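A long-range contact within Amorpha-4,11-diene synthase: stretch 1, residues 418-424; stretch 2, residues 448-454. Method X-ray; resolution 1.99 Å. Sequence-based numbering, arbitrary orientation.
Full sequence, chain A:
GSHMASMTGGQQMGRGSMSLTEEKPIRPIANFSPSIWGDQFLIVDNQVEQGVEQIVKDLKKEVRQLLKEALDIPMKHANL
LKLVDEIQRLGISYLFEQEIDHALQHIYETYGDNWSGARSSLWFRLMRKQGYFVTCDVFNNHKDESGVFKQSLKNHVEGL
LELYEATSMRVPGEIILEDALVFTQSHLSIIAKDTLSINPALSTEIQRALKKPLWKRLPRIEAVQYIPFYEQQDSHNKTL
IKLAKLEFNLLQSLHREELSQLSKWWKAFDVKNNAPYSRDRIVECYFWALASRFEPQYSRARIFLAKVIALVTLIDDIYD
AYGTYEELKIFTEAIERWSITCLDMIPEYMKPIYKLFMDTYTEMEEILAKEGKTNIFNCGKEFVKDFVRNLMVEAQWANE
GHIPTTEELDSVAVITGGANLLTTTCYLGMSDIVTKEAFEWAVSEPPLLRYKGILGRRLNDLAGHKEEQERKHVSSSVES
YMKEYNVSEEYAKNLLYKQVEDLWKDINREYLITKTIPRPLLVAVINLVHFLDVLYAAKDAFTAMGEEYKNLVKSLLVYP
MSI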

# COMPACT_ATOMS: atom_id res chain seq x y z
N GLY A 418 -7.23 7.36 10.32
CA GLY A 418 -7.90 6.79 9.17
C GLY A 418 -7.73 5.29 8.91
O GLY A 418 -8.21 4.79 7.90
N ALA A 419 -7.05 4.58 9.82
CA ALA A 419 -6.74 3.16 9.58
C ALA A 419 -8.03 2.34 9.42
O ALA A 419 -8.15 1.55 8.48
CB ALA A 419 -5.89 2.59 10.71
N ASN A 420 -8.97 2.54 10.34
CA ASN A 420 -10.26 1.86 10.28
C ASN A 420 -11.09 2.32 9.07
O ASN A 420 -11.72 1.51 8.38
CB ASN A 420 -11.06 2.10 11.57
CG ASN A 420 -10.36 1.56 12.81
OD1 ASN A 420 -9.43 0.74 12.71
ND2 ASN A 420 -10.79 2.03 13.98
N LEU A 421 -11.09 3.62 8.83
CA LEU A 421 -11.93 4.20 7.78
C LEU A 421 -11.49 3.77 6.38
O LEU A 421 -12.31 3.30 5.57
CB LEU A 421 -11.97 5.73 7.90
CG LEU A 421 -12.77 6.47 6.83
CD1 LEU A 421 -14.19 5.97 6.79
CD2 LEU A 421 -12.76 7.97 7.08
N LEU A 422 -10.19 3.89 6.10
CA LEU A 422 -9.66 3.47 4.81
C LEU A 422 -9.89 1.98 4.57
O LEU A 422 -10.20 1.58 3.44
CB LEU A 422 -8.16 3.79 4.69
CG LEU A 422 -7.81 5.28 4.75
CD1 LEU A 422 -6.32 5.49 4.55
CD2 LEU A 422 -8.63 6.08 3.73
N THR A 423 -9.74 1.17 5.61
CA THR A 423 -9.96 -0.27 5.47
C THR A 423 -11.42 -0.58 5.11
O THR A 423 -11.72 -1.30 4.16
CB THR A 423 -9.62 -1.03 6.77
OG1 THR A 423 -8.23 -0.88 7.07
CG2 THR A 423 -9.95 -2.52 6.63
N THR A 424 -12.34 -0.01 5.87
CA THR A 424 -13.74 -0.27 5.61
C THR A 424 -14.23 0.44 4.33
O THR A 424 -15.24 0.01 3.74
CB THR A 424 -14.63 0.07 6.82
OG1 THR A 424 -14.44 1.44 7.18
CG2 THR A 424 -14.25 -0.83 8.01
N LEU A 448 -3.62 -5.64 13.78
CA LEU A 448 -3.07 -5.18 12.50
C LEU A 448 -3.42 -3.70 12.24
O LEU A 448 -2.57 -2.94 11.78
CB LEU A 448 -3.56 -6.05 11.35
CG LEU A 448 -3.23 -5.63 9.92
CD1 LEU A 448 -1.72 -5.60 9.69
CD2 LEU A 448 -3.88 -6.57 8.93
N LEU A 449 -4.64 -3.29 12.55
CA LEU A 449 -5.05 -1.91 12.32
C LEU A 449 -4.43 -0.99 13.37
O LEU A 449 -4.08 0.15 13.08
CB LEU A 449 -6.57 -1.77 12.30
CG LEU A 449 -7.25 -2.54 11.16
CD1 LEU A 449 -8.78 -2.31 11.16
CD2 LEU A 449 -6.65 -2.16 9.82
N ARG A 450 -4.31 -1.48 14.60
CA ARG A 450 -3.63 -0.73 15.66
C ARG A 450 -2.19 -0.47 15.27
O ARG A 450 -1.66 0.63 15.49
CB ARG A 450 -3.66 -1.51 16.98
CG ARG A 450 -3.19 -0.68 18.18
CD ARG A 450 -2.84 -1.58 19.36
NE ARG A 450 -3.76 -2.71 19.48
CZ ARG A 450 -3.39 -3.95 19.78
NH1 ARG A 450 -2.11 -4.24 20.00
NH2 ARG A 450 -4.31 -4.91 19.87
N TYR A 451 -1.54 -1.50 14.72
CA TYR A 451 -0.14 -1.39 14.32
C TYR A 451 0.02 -0.38 13.18
O TYR A 451 0.93 0.46 13.20
CB TYR A 451 0.43 -2.76 13.92
CG TYR A 451 0.73 -3.69 15.08
CD1 TYR A 451 1.24 -3.21 16.28
CD2 TYR A 451 0.48 -5.06 14.98
CE1 TYR A 451 1.52 -4.07 17.34
CE2 TYR A 451 0.75 -5.93 16.03
CZ TYR A 451 1.27 -5.43 17.20
OH TYR A 451 1.54 -6.30 18.24
N LYS A 452 -0.84 -0.49 12.17
CA LYS A 452 -0.86 0.47 11.07
C LYS A 452 -0.97 1.90 11.61
O LYS A 452 -0.19 2.78 11.23
CB LYS A 452 -2.05 0.17 10.15
CG LYS A 452 -2.17 1.11 8.96
CD LYS A 452 -3.40 0.75 8.10
CE LYS A 452 -3.54 1.67 6.88
NZ LYS A 452 -3.50 3.12 7.25
N GLY A 453 -1.93 2.12 12.51
CA GLY A 453 -2.12 3.43 13.10
C GLY A 453 -0.89 3.95 13.84
O GLY A 453 -0.51 5.12 13.70
N ILE A 454 -0.26 3.08 14.64
CA ILE A 454 0.92 3.48 15.40
C ILE A 454 2.11 3.75 14.47
O ILE A 454 2.83 4.75 14.63
CB ILE A 454 1.34 2.39 16.40
CG1 ILE A 454 0.26 2.18 17.47
CG2 ILE A 454 2.65 2.77 17.08
CD1 ILE A 454 0.61 1.09 18.47

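Two helical segments of amorpha-4,11-diene synthase, 419-424 and 448-454, pack through a small contact that buries 268 Å² over both sides. Their axes come within 10.1 Å, and their N-to-C directions differ by 121°, so the helices run obliquely, nearer antiparallel than parallel. No hydrogen bond or salt bridge joins the stretches; what holds them is van der Waals packing, centred on Leu449, Ala419 and Lys452.

Leu449 is the largest contributor, with 74 Å² covered by the other helix. Its CA-to-CB bond points toward stretch 1, and chi1 in m with chi2 in t extends the side chain so that its two methyls reach residues one turn apart. CD1 lies 3.5 Å from OD1 of Asn420, and CD2 lies 3.4 Å from OG1 of Thr423. Both are contacts between a methyl and an oxygen, close packing without a polar bond. The branched end suits this place: CD1 approaches Asn420 most closely and CD2 approaches Thr423.

Ala419 supplies 65 Å², a large share for so small a residue. It sits in the first turn of its helix, with its CB directed toward stretch 2 and resting on the backbone there: CB of Ala419 is 3.9 Å from O of Leu449 and 4.4 Å from N of Gly453. Those two backbone atoms, Gly453 N and Leu449 O, are themselves hydrogen-bonded at 3.0 Å, so the methyl lies against an intact helical turn. With only a methyl between them, the CA atoms of Ala419 and Gly453, the nearest pair across the stretches, stand 5.8 Å apart. At Gly453 an ideal CB would point sideways and lie 4.3 Å from CB of Ala419, so the geometry of this contact does not itself demand glycine.

Lys452 adds 45 Å² of its own, also against Ala419. Its CB points toward stretch 1, and chi1 to chi3 are all t, giving a straight aliphatic stem that turns at chi4, in m. CD of Lys452 packs 4.0 Å from CB of Ala419, while NZ of Lys452 comes to 4.0 Å from CA of Ala419. The aliphatic stem and the NZ end both lie against Ala419, without a hydrogen bond to stretch 1, and the residue is buried.

Thr423 and Asn420 complete the surface met by Leu449. Thr423 points its CB toward stretch 2, and its chi1 in m places OG1 where it donates a 2.8 Å hydrogen bond to O of Ala419, one turn back. The hydroxyl is therefore satisfied within its own helix even as it packs against a leucine methyl. The CB of Asn420 points away, but the end of its side chain comes nearer and brings OD1 to Leu449. Just before the helix, Gly418 takes the N-cap position with phi 90°, where a CB would jam against the preceding carbonyl oxygen; its own O accepts a 2.8 Å hydrogen bond from N of Leu422, helping to close the first turn.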